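Local atomic coordinates of putative 5-dehydro-2-deoxygluconokinase (Bacillus halodurans C-125, PDB entry 2QCV), a protein that probably phosphorylates 5-dehydro-2-deoxy-D-gluconate at the expense of ATP, a step in the breakdown of myo-inositol to acetyl-CoA. Residues V85-N89 with N132-I136. Residues are numbered along the deposited sequence.
Sequences VDTSN and NEAYI
Start with the loop 85-89, which is extended through V85 and D86 (psi 137° and 126°) and then curls over at T87, S88 and N89 just before strand 90-92. Facing it is the single-turn helix 133-136, entered through N132; the nearest CA pair, N89 and Y135, lies 7.9 Å apart.

Polar bonds shape each segment separately. D86 OD1 accepts from S88 N at 2.9 Å, an Asx turn, and also from S88 OG at 2.5 Å; N89 ND2 in turn donates to S88 OG at 2.9 Å. On the other side N132 is the N-cap: its OD1 takes weak bonds from A134 N (2.7 Å) and Y135 N (3.4 Å), while I136 N reaches N132 O at 3.1 Å.

The contact is made mainly by the Y135 side chain, chi1 t, laid against the loop. N89, chi1 m, sits over one ring face: its CB is 4.0 Å from the Y135 centroid, a CH-pi contact, and N89 CG comes to 3.4 Å from Y135 CD2. S88 OG approaches Y135 CE1 obliquely at 3.5 Å. The Y135 hydroxyl lies 3.0 Å from D86 OD1 and is hydrogen-bonded to F63 N on strand 61-67; the ring of F12 meets that of Y135 with the planes at about 70°.

One water joins the segments, donating to N89 OD1 and accepting from N132 N, both at 2.8 Å; beside it N89 OD1 lies 3.6 Å from N132 CB.

This is surface packing at one edge of the PfkB (ribokinase-like) alpha/beta fold, where a short helix leading into strand 139-145 lodges its tyrosine beside the loop entering strand 90-92, the outermost strand of the large sheet on that side within this chain.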
ATOM      1  N   VAL A  85      -0.888  27.450  24.024  1.00 28.79           N
ATOM      2  CA  VAL A  85      -1.467  27.274  22.680  1.00 29.29           C
ATOM      3  C   VAL A  85      -2.855  26.648  22.830  1.00 28.61           C
ATOM      4  O   VAL A  85      -3.022  25.732  23.614  1.00 28.42           O
ATOM      5  CB  VAL A  85      -0.576  26.403  21.761  1.00 28.01           C
ATOM      6  CG1 VAL A  85      -1.215  26.223  20.387  1.00 27.77           C
ATOM      7  CG2 VAL A  85       0.801  27.006  21.582  1.00 28.83           C
ATOM      8  N   ASP A  86      -3.853  27.121  22.078  1.00 29.58           N
ATOM      9  CA  ASP A  86      -5.168  26.470  22.057  0.50 30.70           C
ATOM     10  C   ASP A  86      -5.078  25.126  21.329  1.00 31.69           C
ATOM     11  O   ASP A  86      -4.636  25.073  20.181  1.00 28.87           O
ATOM     12  CB  ASP A  86      -6.189  27.365  21.365  0.50 32.09           C
ATOM     13  CG  ASP A  86      -7.591  26.800  21.413  0.50 31.48           C
ATOM     14  OD1 ASP A  86      -7.906  25.874  20.634  0.50 35.70           O
ATOM     15  OD2 ASP A  86      -8.394  27.302  22.220  0.50 35.13           O
ATOM     16  N   THR A  87      -5.525  24.050  21.999  1.00 29.60           N
ATOM     17  CA  THR A  87      -5.458  22.691  21.450  1.00 28.47           C
ATOM     18  C   THR A  87      -6.844  22.114  21.122  1.00 27.62           C
ATOM     19  O   THR A  87      -6.973  20.906  20.850  1.00 26.22           O
ATOM     20  CB  THR A  87      -4.703  21.741  22.417  1.00 28.99           C
ATOM     21  OG1 THR A  87      -5.397  21.630  23.687  1.00 29.13           O
ATOM     22  CG2 THR A  87      -3.260  22.243  22.601  1.00 25.89           C
ATOM     23  N   SER A  88      -7.853  22.976  21.105  1.00 28.12           N
ATOM     24  CA  SER A  88      -9.239  22.587  20.807  1.00 28.91           C
ATOM     25  C   SER A  88      -9.457  21.918  19.447  1.00 29.08           C
ATOM     26  O   SER A  88     -10.395  21.129  19.291  1.00 28.76           O
ATOM     27  CB  SER A  88     -10.194  23.791  20.930  1.00 29.96           C
ATOM     28  OG  SER A  88     -10.014  24.705  19.881  1.00 30.37           O
ATOM     29  N   ASN A  89      -8.589  22.189  18.485  1.00 25.89           N
ATOM     30  CA  ASN A  89      -8.735  21.654  17.125  1.00 28.50           C
ATOM     31  C   ASN A  89      -7.614  20.680  16.755  1.00 30.31           C
ATOM     32  O   ASN A  89      -7.319  20.407  15.577  1.00 31.53           O
ATOM     33  CB  ASN A  89      -8.848  22.827  16.135  1.00 29.74           C
ATOM     34  CG  ASN A  89     -10.270  23.397  16.069  1.00 30.80           C
ATOM     35  OD1 ASN A  89     -10.898  23.320  15.026  1.00 30.27           O
ATOM     36  ND2 ASN A  89     -10.780  23.968  17.189  1.00 25.87           N
ATOM     37  N   ASN A 132     -12.120  23.376  10.475  1.00 27.78           N
ATOM     38  CA  ASN A 132     -13.295  24.105  10.969  1.00 25.70           C
ATOM     39  C   ASN A 132     -13.240  25.606  10.634  1.00 26.90           C
ATOM     40  O   ASN A 132     -12.408  26.353  11.173  1.00 26.22           O
ATOM     41  CB  ASN A 132     -13.417  23.902  12.476  1.00 28.20           C
ATOM     42  CG  ASN A 132     -14.752  24.397  13.037  1.00 34.52           C
ATOM     43  OD1 ASN A 132     -15.267  25.416  12.621  1.00 49.88           O
ATOM     44  ND2 ASN A 132     -15.330  23.631  13.962  1.00 43.46           N
ATOM     45  N   GLU A 133     -14.157  26.055   9.792  1.00 25.40           N
ATOM     46  CA  GLU A 133     -14.248  27.484   9.438  1.00 25.60           C
ATOM     47  C   GLU A 133     -14.476  28.401  10.620  1.00 26.84           C
ATOM     48  O   GLU A 133     -13.897  29.498  10.645  1.00 25.32           O
ATOM     49  CB  GLU A 133     -15.314  27.707   8.365  1.00 26.06           C
ATOM     50  CG  GLU A 133     -15.391  29.116   7.835  1.00 29.33           C
ATOM     51  CD  GLU A 133     -16.218  29.197   6.570  1.00 30.58           C
ATOM     52  OE1 GLU A 133     -16.809  28.138   6.170  1.00 29.61           O
ATOM     53  OE2 GLU A 133     -16.215  30.277   5.962  1.00 30.76           O
ATOM     54  N   ALA A 134     -15.290  27.953  11.607  1.00 25.69           N
ATOM     55  CA  ALA A 134     -15.591  28.740  12.805  1.00 28.38           C
ATOM     56  C   ALA A 134     -14.351  28.994  13.651  1.00 29.54           C
ATOM     57  O   ALA A 134     -14.266  30.007  14.339  1.00 29.09           O
ATOM     58  CB  ALA A 134     -16.700  28.048  13.665  1.00 28.93           C
ATOM     59  N   TYR A 135     -13.360  28.111  13.543  1.00 28.26           N
ATOM     60  CA  TYR A 135     -12.121  28.259  14.290  1.00 26.98           C
ATOM     61  C   TYR A 135     -11.207  29.202  13.547  1.00 23.97           C
ATOM     62  O   TYR A 135     -10.723  30.174  14.093  1.00 22.79           O
ATOM     63  CB  TYR A 135     -11.449  26.919  14.422  1.00 26.33           C
ATOM     64  CG  TYR A 135     -10.271  26.869  15.354  1.00 24.89           C
ATOM     65  CD1 TYR A 135     -10.349  27.315  16.650  1.00 26.22           C
ATOM     66  CD2 TYR A 135      -9.062  26.327  14.930  1.00 26.26           C
ATOM     67  CE1 TYR A 135      -9.250  27.189  17.513  1.00 28.02           C
ATOM     68  CE2 TYR A 135      -7.988  26.240  15.773  1.00 24.04           C
ATOM     69  CZ  TYR A 135      -8.090  26.640  17.060  1.00 29.41           C
ATOM     70  OH  TYR A 135      -6.987  26.484  17.876  1.00 29.52           O
ATOM     71  N   ILE A 136     -10.979  28.915  12.280  1.00 25.22           N
ATOM     72  CA  ILE A 136     -10.104  29.759  11.444  1.00 25.01           C
ATOM     73  C   ILE A 136     -10.501  31.238  11.455  1.00 27.89           C
ATOM     74  O   ILE A 136      -9.660  32.126  11.612  1.00 25.83           O
ATOM     75  CB  ILE A 136     -10.066  29.203   9.986  1.00 24.88           C
ATOM     76  CG1 ILE A 136      -9.350  27.849   9.959  1.00 28.96           C
ATOM     77  CG2 ILE A 136      -9.437  30.210   8.998  1.00 24.55           C
ATOM     78  CD1 ILE A 136      -9.408  27.111   8.568  1.00 26.24           C
TER
HETATM   79  O   HOH W   1     -10.113  22.822  12.399  1.00 23.37           O